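PDB 4FD7: putative arylalkylamine N-Acetyltransferase 7 from Aedes aegypti, which probably transfers an acetyl group from acetyl-CoA to the amine of an acceptor, as a mosquito member of the GNAT N-acetyltransferase family. Local coordinates for residues R46-C49 against D50-R54. Residues are numbered along the deposited sequence; the frame is centred on the assembly and turned at random.
Sequences RHMC and DYFAR
Asp50 N donates to Arg46 O at 2.8 Å, the usual i to i+4 bond, and makes a weaker second bond to His47 O. Next, Tyr51 N reaches that same His47 carbonyl, at 3.0 Å from its O. The rings of His47 and Tyr51 form a T-shaped pair, with centroids 4.8 Å apart and planes at 65°: the Tyr51 edge meets the imidazole face, CD2 standing over its centre. His47 holds CG anti to its backbone N (chi1 -176°), beside the carbonyl carbon, which turns one ring face to the Tyr51 edge, while NE2 is weakly bonded to Val99 O. At Phe52 the regular pattern breaks: its N lies near Met48 O at a poor angle and instead bonds weakly to Ser154 OG. Bends at chi2 and chi3 fold the Met48 chain so that CE sits over the phenyl face, 3.8 Å from Phe52 CD2, a CH-pi contact with SD lying obliquely; Met48 also packs on Val101 of strand 98-108. Ala53 N takes up Met48 O at 3.0 Å and 166°, an i to i+5 bond. Following the regular 46 to 50 bond, this wider turn, with Phe52 N poorly aligned to Met48 O, marks a pi-bulge within helix 41-55 of the GNAT fold.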
loop_
_atom_site.group_PDB
_atom_site.type_symbol
_atom_site.label_atom_id
_atom_site.label_comp_id
_atom_site.label_asym_id
_atom_site.label_seq_id
_atom_site.Cartn_x
_atom_site.Cartn_y
_atom_site.Cartn_z
ATOM N N ARG A 46 -14.218 0.867 2.680
ATOM C CA ARG A 46 -14.797 2.197 2.731
ATOM C C ARG A 46 -13.753 3.222 3.148
ATOM O O ARG A 46 -13.676 4.312 2.567
ATOM C CB ARG A 46 -16.055 2.214 3.607
ATOM C CG ARG A 46 -17.258 1.685 2.841
ATOM C CD ARG A 46 -18.389 1.137 3.713
ATOM N NE ARG A 46 -19.378 0.462 2.870
ATOM C CZ ARG A 46 -20.591 0.076 3.270
ATOM N NH1 ARG A 46 -20.994 0.273 4.517
ATOM N NH2 ARG A 46 -21.412 -0.508 2.410
ATOM N N HIS A 47 -12.896 2.835 4.090
ATOM C CA HIS A 47 -11.840 3.726 4.531
ATOM C C HIS A 47 -10.958 4.047 3.325
ATOM O O HIS A 47 -10.639 5.213 3.069
ATOM C CB HIS A 47 -11.034 3.044 5.637
ATOM C CG HIS A 47 -9.978 3.899 6.244
ATOM N ND1 HIS A 47 -8.770 4.143 5.630
ATOM C CD2 HIS A 47 -9.920 4.523 7.447
ATOM C CE1 HIS A 47 -8.028 4.903 6.411
ATOM N NE2 HIS A 47 -8.705 5.140 7.522
ATOM N N MET A 48 -10.626 3.017 2.548
ATOM C CA MET A 48 -9.773 3.228 1.383
ATOM C C MET A 48 -10.458 4.192 0.412
ATOM O O MET A 48 -9.816 5.082 -0.137
ATOM C CB MET A 48 -9.431 1.899 0.698
ATOM C CG MET A 48 -8.547 0.953 1.537
ATOM S SD MET A 48 -6.842 1.527 1.812
ATOM C CE MET A 48 -6.189 1.504 0.162
ATOM N N CYS A 49 -11.768 4.044 0.233
ATOM C CA CYS A 49 -12.468 4.903 -0.703
ATOM C C CYS A 49 -12.589 6.314 -0.176
ATOM O O CYS A 49 -12.624 7.271 -0.950
ATOM C CB CYS A 49 -13.858 4.348 -0.967
ATOM S SG CYS A 49 -13.776 2.807 -1.852
ATOM N N ASP A 50 -12.643 6.458 1.146
ATOM C CA ASP A 50 -12.986 7.758 1.707
ATOM C C ASP A 50 -11.759 8.637 1.738
ATOM O O ASP A 50 -11.845 9.865 1.649
ATOM C CB ASP A 50 -13.506 7.609 3.137
ATOM C CG ASP A 50 -14.951 7.189 3.193
ATOM O OD1 ASP A 50 -15.621 7.220 2.144
ATOM O OD2 ASP A 50 -15.417 6.833 4.297
ATOM N N TYR A 51 -10.611 7.997 1.886
ATOM C CA TYR A 51 -9.388 8.733 2.105
ATOM C C TYR A 51 -8.339 8.506 1.021
ATOM O O TYR A 51 -8.020 9.424 0.273
ATOM C CB TYR A 51 -8.867 8.433 3.506
ATOM C CG TYR A 51 -9.935 8.652 4.554
ATOM C CD1 TYR A 51 -10.463 9.922 4.778
ATOM C CD2 TYR A 51 -10.434 7.594 5.299
ATOM C CE1 TYR A 51 -11.448 10.134 5.732
ATOM C CE2 TYR A 51 -11.423 7.795 6.263
ATOM C CZ TYR A 51 -11.925 9.063 6.471
ATOM O OH TYR A 51 -12.899 9.259 7.424
ATOM N N PHE A 52 -7.806 7.294 0.934
ATOM C CA PHE A 52 -6.776 6.987 -0.053
ATOM C C PHE A 52 -7.160 7.401 -1.476
ATOM O O PHE A 52 -6.383 8.068 -2.166
ATOM C CB PHE A 52 -6.435 5.503 0.002
ATOM C CG PHE A 52 -5.494 5.053 -1.075
ATOM C CD1 PHE A 52 -4.123 5.236 -0.948
ATOM C CD2 PHE A 52 -5.983 4.434 -2.208
ATOM C CE1 PHE A 52 -3.256 4.812 -1.960
ATOM C CE2 PHE A 52 -5.132 4.004 -3.218
ATOM C CZ PHE A 52 -3.777 4.187 -3.100
ATOM N N ALA A 53 -8.365 7.021 -1.896
ATOM C CA ALA A 53 -8.860 7.354 -3.234
ATOM C C ALA A 53 -8.922 8.859 -3.448
ATOM O O ALA A 53 -8.755 9.335 -4.564
ATOM C CB ALA A 53 -10.234 6.748 -3.455
ATOM N N ARG A 54 -9.175 9.607 -2.377
ATOM C CA ARG A 54 -9.303 11.048 -2.492
ATOM C C ARG A 54 -7.959 11.769 -2.416
ATOM O O ARG A 54 -7.752 12.761 -3.113
ATOM C CB ARG A 54 -10.232 11.585 -1.401
ATOM C CG ARG A 54 -10.455 13.082 -1.483
ATOM C CD ARG A 54 -11.047 13.623 -0.201
ATOM N NE ARG A 54 -10.160 13.457 0.952
ATOM C CZ ARG A 54 -10.592 13.421 2.209
ATOM N NH1 ARG A 54 -9.744 13.251 3.210
ATOM N NH2 ARG A 54 -11.886 13.544 2.462
#